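Local coordinates for protein xyloglucanase (Paenibacillus pabuli, PDB 2JEP) that hydrolyses xyloglucan, a branched polysaccharide of the plant cell wall, and probably cuts its glucan backbone as a family 5 glycoside hydrolase, at residues 339-344 with 384-389; 216-221 with 247-252. One frame throughout, in Å; residues are numbered along the deposited sequence. Where two conformers were deposited one is given.

Contact 1 (339-344 with 384-389)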
ATOM      1  N   TYR A 339     -15.202  17.448  -4.148  1.00  6.99           N
ATOM      2  CA  TYR A 339     -13.774  17.407  -4.480  1.00  6.40           C
ATOM      3  C   TYR A 339     -13.085  16.116  -4.106  1.00  6.47           C
ATOM      4  O   TYR A 339     -12.164  15.695  -4.793  1.00  7.12           O
ATOM      5  CB  TYR A 339     -13.040  18.676  -3.951  1.00  6.97           C
ATOM      6  CG  TYR A 339     -13.838  19.870  -4.405  1.00  6.45           C
ATOM      7  CD1 TYR A 339     -13.955  20.141  -5.763  1.00  7.26           C
ATOM      8  CD2 TYR A 339     -14.663  20.552  -3.526  1.00  7.34           C
ATOM      9  CE1 TYR A 339     -14.801  21.101  -6.229  1.00  8.10           C
ATOM     10  CE2 TYR A 339     -15.515  21.545  -3.987  1.00  7.68           C
ATOM     11  CZ  TYR A 339     -15.596  21.790  -5.342  1.00  8.11           C
ATOM     12  OH  TYR A 339     -16.471  22.733  -5.858  1.00  9.74           O
ATOM     13  N   ARG A 340     -13.533  15.483  -3.021  1.00  6.76           N
ATOM     14  CA  ARG A 340     -13.019  14.157  -2.722  1.00  6.86           C
ATOM     15  C   ARG A 340     -13.351  13.182  -3.836  1.00  7.28           C
ATOM     16  O   ARG A 340     -12.536  12.358  -4.226  1.00  6.85           O
ATOM     17  CB  ARG A 340     -13.533  13.671  -1.362  1.00  7.55           C
ATOM     18  CG  ARG A 340     -13.093  14.593  -0.215  1.00  6.76           C
ATOM     19  CD  ARG A 340     -12.926  13.858   1.103  1.00  8.92           C
ATOM     20  NE  ARG A 340     -14.176  13.256   1.518  1.00  8.48           N
ATOM     21  CZ  ARG A 340     -14.297  12.173   2.303  1.00  8.23           C
ATOM     22  NH1 ARG A 340     -13.247  11.481   2.755  1.00  8.18           N
ATOM     23  NH2 ARG A 340     -15.500  11.773   2.628  1.00  9.07           N
ATOM     24  N   ALA A 341     -14.566  13.278  -4.360  1.00  7.28           N
ATOM     25  CA  ALA A 341     -14.948  12.484  -5.504  1.00  6.97           C
ATOM     26  C   ALA A 341     -14.107  12.850  -6.718  1.00  7.15           C
ATOM     27  O   ALA A 341     -13.589  11.964  -7.399  1.00  7.88           O
ATOM     28  CB  ALA A 341     -16.443  12.643  -5.794  1.00  7.44           C
ATOM     29  N   ALA A 342     -13.995  14.146  -7.031  1.00  7.60           N
ATOM     30  CA  ALA A 342     -13.227  14.566  -8.220  1.00  7.78           C
ATOM     31  C   ALA A 342     -11.788  14.088  -8.142  1.00  7.66           C
ATOM     32  O   ALA A 342     -11.223  13.631  -9.144  1.00  8.07           O
ATOM     33  CB  ALA A 342     -13.298  16.085  -8.402  1.00  8.74           C
ATOM     34  N   TYR A 343     -11.184  14.212  -6.965  1.00  7.29           N
ATOM     35  CA  TYR A 343      -9.794  13.777  -6.753  1.00  7.14           C
ATOM     36  C   TYR A 343      -9.685  12.271  -6.926  1.00  6.74           C
ATOM     37  O   TYR A 343      -8.799  11.784  -7.615  1.00  7.40           O
ATOM     38  CB  TYR A 343      -9.365  14.163  -5.348  1.00  7.04           C
ATOM     39  CG  TYR A 343      -7.941  13.892  -4.961  1.00  7.09           C
ATOM     40  CD1 TYR A 343      -6.916  14.594  -5.512  1.00  7.58           C
ATOM     41  CD2 TYR A 343      -7.631  12.944  -4.030  1.00  8.00           C
ATOM     42  CE1 TYR A 343      -5.623  14.410  -5.137  1.00  8.18           C
ATOM     43  CE2 TYR A 343      -6.323  12.713  -3.649  1.00  9.17           C
ATOM     44  CZ  TYR A 343      -5.309  13.454  -4.197  1.00  8.47           C
ATOM     45  OH  TYR A 343      -4.018  13.209  -3.780  1.00  8.68           O
ATOM     46  N   ALA A 344     -10.600  11.516  -6.322  1.00  7.02           N
ATOM     47  CA  ALA A 344     -10.517  10.071  -6.423  1.00  7.52           C
ATOM     48  C   ALA A 344     -10.682   9.623  -7.866  1.00  7.96           C
ATOM     49  O   ALA A 344      -9.983   8.715  -8.330  1.00  8.50           O
ATOM     50  CB  ALA A 344     -11.576   9.378  -5.539  1.00  8.22           C
ATOM     51  N   GLN A 384     -21.098   6.760  -1.287  1.00  9.12           N
ATOM     52  CA  GLN A 384     -21.459   6.203  -2.592  1.00  9.58           C
ATOM     53  C   GLN A 384     -20.872   7.023  -3.731  1.00  8.71           C
ATOM     54  O   GLN A 384     -20.445   6.471  -4.746  1.00  9.39           O
ATOM     55  CB  GLN A 384     -22.990   6.167  -2.757  1.00 10.64           C
ATOM     56  CG  GLN A 384     -23.439   5.461  -3.995  1.00 12.31           C
ATOM     57  CD  GLN A 384     -23.140   4.009  -3.923  1.00 11.44           C
ATOM     58  OE1 GLN A 384     -23.621   3.339  -2.998  1.00 13.15           O
ATOM     59  NE2 GLN A 384     -22.319   3.476  -4.869  1.00 14.49           N
ATOM     60  N   ASN A 385     -20.891   8.343  -3.593  1.00  8.89           N
ATOM     61  CA  ASN A 385     -20.450   9.157  -4.701  1.00  9.20           C
ATOM     62  C   ASN A 385     -18.934   9.035  -4.931  1.00  7.98           C
ATOM     63  O   ASN A 385     -18.488   9.073  -6.070  1.00  9.19           O
ATOM     64  CB  ASN A 385     -20.871  10.630  -4.534  1.00 10.18           C
ATOM     65  CG  ASN A 385     -22.323  10.895  -4.944  1.00 14.31           C
ATOM     66  OD1 ASN A 385     -22.981  10.071  -5.572  1.00 16.19           O
ATOM     67  ND2 ASN A 385     -22.807  12.086  -4.616  1.00 20.65           N
ATOM     68  N   ILE A 386     -18.150   8.846  -3.860  1.00  8.06           N
ATOM     69  CA  ILE A 386     -16.710   8.621  -4.045  1.00  7.93           C
ATOM     70  C   ILE A 386     -16.479   7.235  -4.670  1.00  7.91           C
ATOM     71  O   ILE A 386     -15.643   7.078  -5.557  1.00  8.42           O
ATOM     72  CB  ILE A 386     -15.908   8.787  -2.719  1.00  7.57           C
ATOM     73  CG1 ILE A 386     -15.983  10.240  -2.237  1.00  9.19           C
ATOM     74  CG2 ILE A 386     -14.448   8.315  -2.890  1.00  8.72           C
ATOM     75  CD1 ILE A 386     -15.436  10.460  -0.854  1.00  9.81           C
ATOM     76  N   ILE A 387     -17.217   6.223  -4.218  1.00  8.39           N
ATOM     77  CA  ILE A 387     -17.095   4.923  -4.850  1.00  8.68           C
ATOM     78  C   ILE A 387     -17.421   5.027  -6.319  1.00  8.35           C
ATOM     79  O   ILE A 387     -16.703   4.493  -7.181  1.00  8.59           O
ATOM     80  CB  ILE A 387     -18.028   3.877  -4.174  1.00  9.09           C
ATOM     81  CG1 ILE A 387     -17.561   3.620  -2.745  1.00  9.36           C
ATOM     82  CG2 ILE A 387     -18.065   2.572  -4.961  1.00  9.54           C
ATOM     83  CD1 ILE A 387     -18.508   2.767  -1.893  1.00 10.00           C
ATOM     84  N   ASN A 388     -18.513   5.716  -6.624  1.00  8.41           N
ATOM     85  CA  ASN A 388     -18.900   5.844  -8.033  1.00  8.80           C
ATOM     86  C   ASN A 388     -17.819   6.565  -8.842  1.00  8.36           C
ATOM     87  O   ASN A 388     -17.574   6.242 -10.002  1.00  9.31           O
ATOM     88  CB  ASN A 388     -20.224   6.611  -8.186  1.00  8.49           C
ATOM     89  CG  ASN A 388     -21.429   5.827  -7.739  1.00  9.89           C
ATOM     90  OD1 ASN A 388     -21.365   4.627  -7.553  1.00 11.59           O
ATOM     91  ND2 ASN A 388     -22.550   6.520  -7.574  1.00 10.27           N
ATOM     92  N   ALA A 389     -17.209   7.591  -8.244  1.00  8.42           N
ATOM     93  CA  ALA A 389     -16.138   8.348  -8.900  1.00  8.28           C
ATOM     94  C   ALA A 389     -14.944   7.443  -9.232  1.00  8.43           C
ATOM     95  O   ALA A 389     -14.400   7.489 -10.333  1.00  8.78           O
ATOM     96  CB  ALA A 389     -15.725   9.514  -8.007  1.00  9.11           C
TER
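Ala341 and Ile386 lie where the two helical segments come nearest, their CA atoms 4.5 Å apart. The segments run nearly in the same direction, at an angle of 19°, and their axes approach to 8.2 Å, a close spacing compatible with the small residues Ala341, Ala344 and Ala389. No hydrogen bond links them, and the join is made by van der Waals packing.

Ile386 does most of the work, with each of its branches on a different part of helix 336-353. CG1, anti to the carbonyl carbon (chi1 -65°), rests against the main chain of Ala341, 4.0 Å from its N. The other branch, CG2, meets the methyl of Ala344, whose CB is 4.0 Å away. CD1, at the end of the longer branch, meets Arg340, where it touches CB and lies over one face of the guanidinium, 3.6 Å above the plane and displaced toward the rim. This apolar cover leaves the edges of the group to other partners: Arg340 NE bonds to Asn337 OD1 and NH1 to the carbonyl oxygen of Ser326, which would tend to fix the rotation of the planar group beneath the methyl. One turn on from Ile386, Ala389 fits against Ala341 through its methyl, with CB 3.9 Å from Ala341 CB and 3.3 Å from Ala341 O.

Elsewhere on helix 336-353, Tyr339 and Tyr343 pack on the short helix 269-272, where the ring of Tyr343 meets Phe271 edge-to-face. Helix 336-353 connects the adjacent parallel barrel strands 319-324 and 357-362, while helix 384-393 follows strand 357-362 and the small hairpin of 374-375 and 380-381. The contact therefore joins two successive helices of the outer layer of the TIM barrel.

Contact 2 (216-221 with 247-252)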
ATOM      1  N   ASN A 216       4.299 -21.840  -4.290  1.00 12.93           N
ATOM      2  CA  ASN A 216       4.183 -20.867  -5.351  1.00 11.71           C
ATOM      3  C   ASN A 216       4.984 -19.586  -5.047  1.00 10.49           C
ATOM      4  O   ASN A 216       4.919 -18.635  -5.823  1.00 11.12           O
ATOM      5  CB  ASN A 216       2.708 -20.518  -5.554  1.00 12.17           C
ATOM      6  CG  ASN A 216       2.463 -19.698  -6.802  1.00 12.36           C
ATOM      7  OD1 ASN A 216       2.971 -20.017  -7.876  1.00 14.18           O
ATOM      8  ND2 ASN A 216       1.706 -18.605  -6.665  1.00 13.12           N
ATOM      9  N   ASN A 217       5.725 -19.552  -3.943  1.00 10.21           N
ATOM     10  CA  ASN A 217       6.456 -18.327  -3.606  1.00  9.64           C
ATOM     11  C   ASN A 217       7.584 -18.017  -4.573  1.00 10.54           C
ATOM     12  O   ASN A 217       7.996 -16.872  -4.688  1.00 10.66           O
ATOM     13  CB  ASN A 217       7.003 -18.414  -2.199  1.00  9.80           C
ATOM     14  CG  ASN A 217       5.904 -18.373  -1.162  1.00  8.80           C
ATOM     15  OD1 ASN A 217       4.825 -17.829  -1.420  1.00 10.26           O
ATOM     16  ND2 ASN A 217       6.163 -18.938   0.003  1.00 10.07           N
ATOM     17  N   ASN A 218       8.089 -19.020  -5.284  1.00 10.65           N
ATOM     18  CA  ASN A 218       9.111 -18.762  -6.261  1.00 11.14           C
ATOM     19  C   ASN A 218       8.570 -18.127  -7.535  1.00 10.03           C
ATOM     20  O   ASN A 218       9.351 -17.639  -8.354  1.00 10.44           O
ATOM     21  CB  ASN A 218       9.958 -20.015  -6.522  1.00 11.54           C
ATOM     22  CG  ASN A 218       9.221 -21.083  -7.263  1.00 13.47           C
ATOM     23  OD1 ASN A 218       8.022 -21.036  -7.411  1.00 15.33           O
ATOM     24  ND2 ASN A 218       9.966 -22.080  -7.748  1.00 17.76           N
ATOM     25  N   ALA A 219       7.236 -18.079  -7.673  1.00  9.98           N
ATOM     26  CA  ALA A 219       6.615 -17.564  -8.892  1.00 10.08           C
ATOM     27  C   ALA A 219       5.728 -16.350  -8.717  1.00 10.06           C
ATOM     28  O   ALA A 219       5.416 -15.682  -9.689  1.00 10.45           O
ATOM     29  CB  ALA A 219       5.807 -18.684  -9.577  1.00 11.67           C
ATOM     30  N   ARG A 220       5.291 -16.066  -7.490  1.00  9.34           N
ATOM     31  CA  ARG A 220       4.265 -15.046  -7.300  1.00  9.33           C
ATOM     32  C   ARG A 220       4.800 -13.631  -7.527  1.00  9.28           C
ATOM     33  O   ARG A 220       6.003 -13.391  -7.535  1.00  8.99           O
ATOM     34  CB  ARG A 220       3.602 -15.177  -5.943  1.00  9.79           C
ATOM     35  CG  ARG A 220       4.363 -14.588  -4.798  1.00 10.04           C
ATOM     36  CD  ARG A 220       3.565 -14.588  -3.481  1.00  9.01           C
ATOM     37  NE  ARG A 220       3.342 -15.946  -2.997  1.00  9.25           N
ATOM     38  CZ  ARG A 220       2.259 -16.686  -3.198  1.00  9.33           C
ATOM     39  NH1 ARG A 220       1.196 -16.223  -3.821  1.00  9.21           N
ATOM     40  NH2 ARG A 220       2.262 -17.938  -2.784  1.00  9.94           N
ATOM     41  N   TRP A 221       3.879 -12.688  -7.690  1.00  8.76           N
ATOM     42  CA  TRP A 221       4.248 -11.291  -7.773  1.00  9.27           C
ATOM     43  C   TRP A 221       4.651 -10.743  -6.410  1.00  7.99           C
ATOM     44  O   TRP A 221       4.001 -11.001  -5.390  1.00  8.20           O
ATOM     45  CB  TRP A 221       3.083 -10.484  -8.327  1.00  9.91           C
ATOM     46  CG  TRP A 221       2.796 -10.778  -9.749  1.00 10.61           C
ATOM     47  CD1 TRP A 221       1.917 -11.705 -10.251  1.00 12.44           C
ATOM     48  CD2 TRP A 221       3.385 -10.138 -10.875  1.00 10.61           C
ATOM     49  NE1 TRP A 221       1.948 -11.678 -11.620  1.00 12.14           N
ATOM     50  CE2 TRP A 221       2.842 -10.729 -12.031  1.00 10.67           C
ATOM     51  CE3 TRP A 221       4.354  -9.153 -11.021  1.00 10.15           C
ATOM     52  CZ2 TRP A 221       3.210 -10.326 -13.324  1.00 12.26           C
ATOM     53  CZ3 TRP A 221       4.725  -8.768 -12.306  1.00 11.73           C
ATOM     54  CH2 TRP A 221       4.149  -9.359 -13.432  1.00 11.82           C
ATOM     55  N   TYR A 247      16.582 -16.294  -7.911  1.00 11.30           N
ATOM     56  CA  TYR A 247      16.037 -17.515  -7.310  1.00 11.03           C
ATOM     57  C   TYR A 247      14.603 -17.819  -7.725  1.00 11.22           C
ATOM     58  O   TYR A 247      14.000 -18.777  -7.219  1.00 12.13           O
ATOM     59  CB  TYR A 247      16.124 -17.477  -5.775  1.00 12.58           C
ATOM     60  CG  TYR A 247      17.542 -17.372  -5.285  1.00 14.05           C
ATOM     61  CD1 TYR A 247      18.308 -18.522  -5.075  1.00 16.41           C
ATOM     62  CD2 TYR A 247      18.147 -16.134  -5.073  1.00 15.15           C
ATOM     63  CE1 TYR A 247      19.616 -18.431  -4.625  1.00 17.88           C
ATOM     64  CE2 TYR A 247      19.463 -16.027  -4.639  1.00 16.73           C
ATOM     65  CZ  TYR A 247      20.188 -17.188  -4.419  1.00 17.59           C
ATOM     66  OH  TYR A 247      21.493 -17.108  -3.997  1.00 19.99           O
ATOM     67  N   ARG A 248      14.034 -16.998  -8.612  1.00 10.28           N
ATOM     68  CA  ARG A 248      12.660 -17.168  -9.017  1.00 10.39           C
ATOM     69  C   ARG A 248      12.513 -18.430  -9.854  1.00 10.58           C
ATOM     70  O   ARG A 248      13.489 -18.965 -10.404  1.00 11.36           O
ATOM     71  CB  ARG A 248      12.176 -15.952  -9.808  1.00 10.55           C
ATOM     72  CG  ARG A 248      12.693 -15.893 -11.216  1.00 10.99           C
ATOM     73  CD  ARG A 248      12.332 -14.602 -11.872  1.00 10.20           C
ATOM     74  NE  ARG A 248      12.548 -14.678 -13.302  1.00 10.95           N
ATOM     75  CZ  ARG A 248      12.213 -13.736 -14.160  1.00 10.60           C
ATOM     76  NH1 ARG A 248      11.691 -12.586 -13.740  1.00 11.80           N
ATOM     77  NH2 ARG A 248      12.427 -13.932 -15.447  1.00 14.11           N
ATOM     78  N   SER A 249      11.275 -18.874  -9.967  1.00 11.46           N
ATOM     79  CA  SER A 249      10.930 -20.033 -10.771  1.00 11.83           C
ATOM     80  C   SER A 249      11.437 -19.905 -12.183  1.00 12.70           C
ATOM     81  O   SER A 249      11.260 -18.878 -12.847  1.00 11.77           O
ATOM     82  CB  SER A 249       9.428 -20.139 -10.863  1.00 12.10           C
ATOM     83  OG  SER A 249       9.053 -21.180 -11.764  1.00 13.82           O
ATOM     84  N   SER A 250      12.024 -20.999 -12.669  1.00 12.88           N
ATOM     85  CA  SER A 250      12.446 -21.139 -14.060  0.50 13.18           C
ATOM     86  C   SER A 250      11.315 -20.995 -15.047  1.00 13.59           C
ATOM     87  O   SER A 250      11.543 -20.778 -16.238  1.00 15.49           O
ATOM     88  CB  SER A 250      13.031 -22.535 -14.267  0.50 13.18           C
ATOM     89  OG  SER A 250      14.162 -22.694 -13.457  0.50 14.98           O
ATOM     90  N   ALA A 251      10.087 -21.174 -14.562  1.00 12.95           N
ATOM     91  CA  ALA A 251       8.925 -21.088 -15.435  1.00 13.17           C
ATOM     92  C   ALA A 251       8.583 -19.666 -15.809  1.00 13.86           C
ATOM     93  O   ALA A 251       7.855 -19.457 -16.761  1.00 14.91           O
ATOM     94  CB  ALA A 251       7.743 -21.762 -14.816  1.00 14.65           C
ATOM     95  N   ILE A 252       9.103 -18.677 -15.077  1.00 12.86           N
ATOM     96  CA  ILE A 252       8.895 -17.285 -15.452  1.00 13.26           C
ATOM     97  C   ILE A 252       9.809 -16.986 -16.655  1.00 13.59           C
ATOM     98  O   ILE A 252      11.027 -17.166 -16.591  1.00 14.99           O
ATOM     99  CB  ILE A 252       9.219 -16.314 -14.303  1.00 11.65           C
ATOM    100  CG1 ILE A 252       8.379 -16.621 -13.068  1.00 12.03           C
ATOM    101  CG2 ILE A 252       9.011 -14.853 -14.771  1.00 12.92           C
ATOM    102  CD1 ILE A 252       8.965 -16.029 -11.840  1.00 14.07           C
TER
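The carbonyl oxygen of Asn218 receives the backbone N-H of Ser249 in a nearly straight hydrogen bond, with N and O 2.8 Å apart and an angle of 171° at the hydrogen. The donor stands above the carbonyl plane, and Arg248 CA adds a CA-H...O contact to the same oxygen.

From there the side chain of Ser249 starts toward the other segment. Its CB sits 3.5 Å from Asn218 O and 4.1 Å from Ala219 CB, and the amide group of Asn218 lies beside it, with Asn218 CG at 3.7 Å. The hydroxyl then turns back on its own chain: OG, anti to the backbone N (chi1 174°), accepts the N-H of Ala251 at 3.0 Å. An alanine in place of Asn218 would keep the main-chain bond but is likely to leave Ser249 CB without its amide neighbour and open a gap at the surface. Deeper in, Ile252 CD1 covers Ala219 CA at 4.1 Å.

Within 216-221, NE and NH2 of Arg220 both donate to Asn217 OD1, so one oxygen takes two N-H groups.

The hydroxyl bond makes an ST turn, nested in a type I beta turn from Ser249 to Ile252. The pairing joins two surface loops that precede the neighbouring strands 222-225 and 259-265. Both lead from a helix into a strand, and so lie on the face of the TIM barrel remote from the catalytic end.

Overall arrangement
The two contacts lie on opposite sides of the chain's centre, their own centres about 38 Å apart, and share no helix or strand. Contact 1 is largely buried and helix-to-helix: aliphatic groups fill a narrow seam with no hydrogen bond across it, and its charged side chain is satisfied from outside. Contact 2 is a surface contact between irregular loops, held by a main-chain bond, with a few side-chain contacts around it, and a beta turn with an ST turn shapes 247-252. Both nevertheless join successive elements of the same eight-stranded barrel, contact 1 through the outer helices near strand 357-362, contact 2 through the loops leading into strands 222-225 and 259-265.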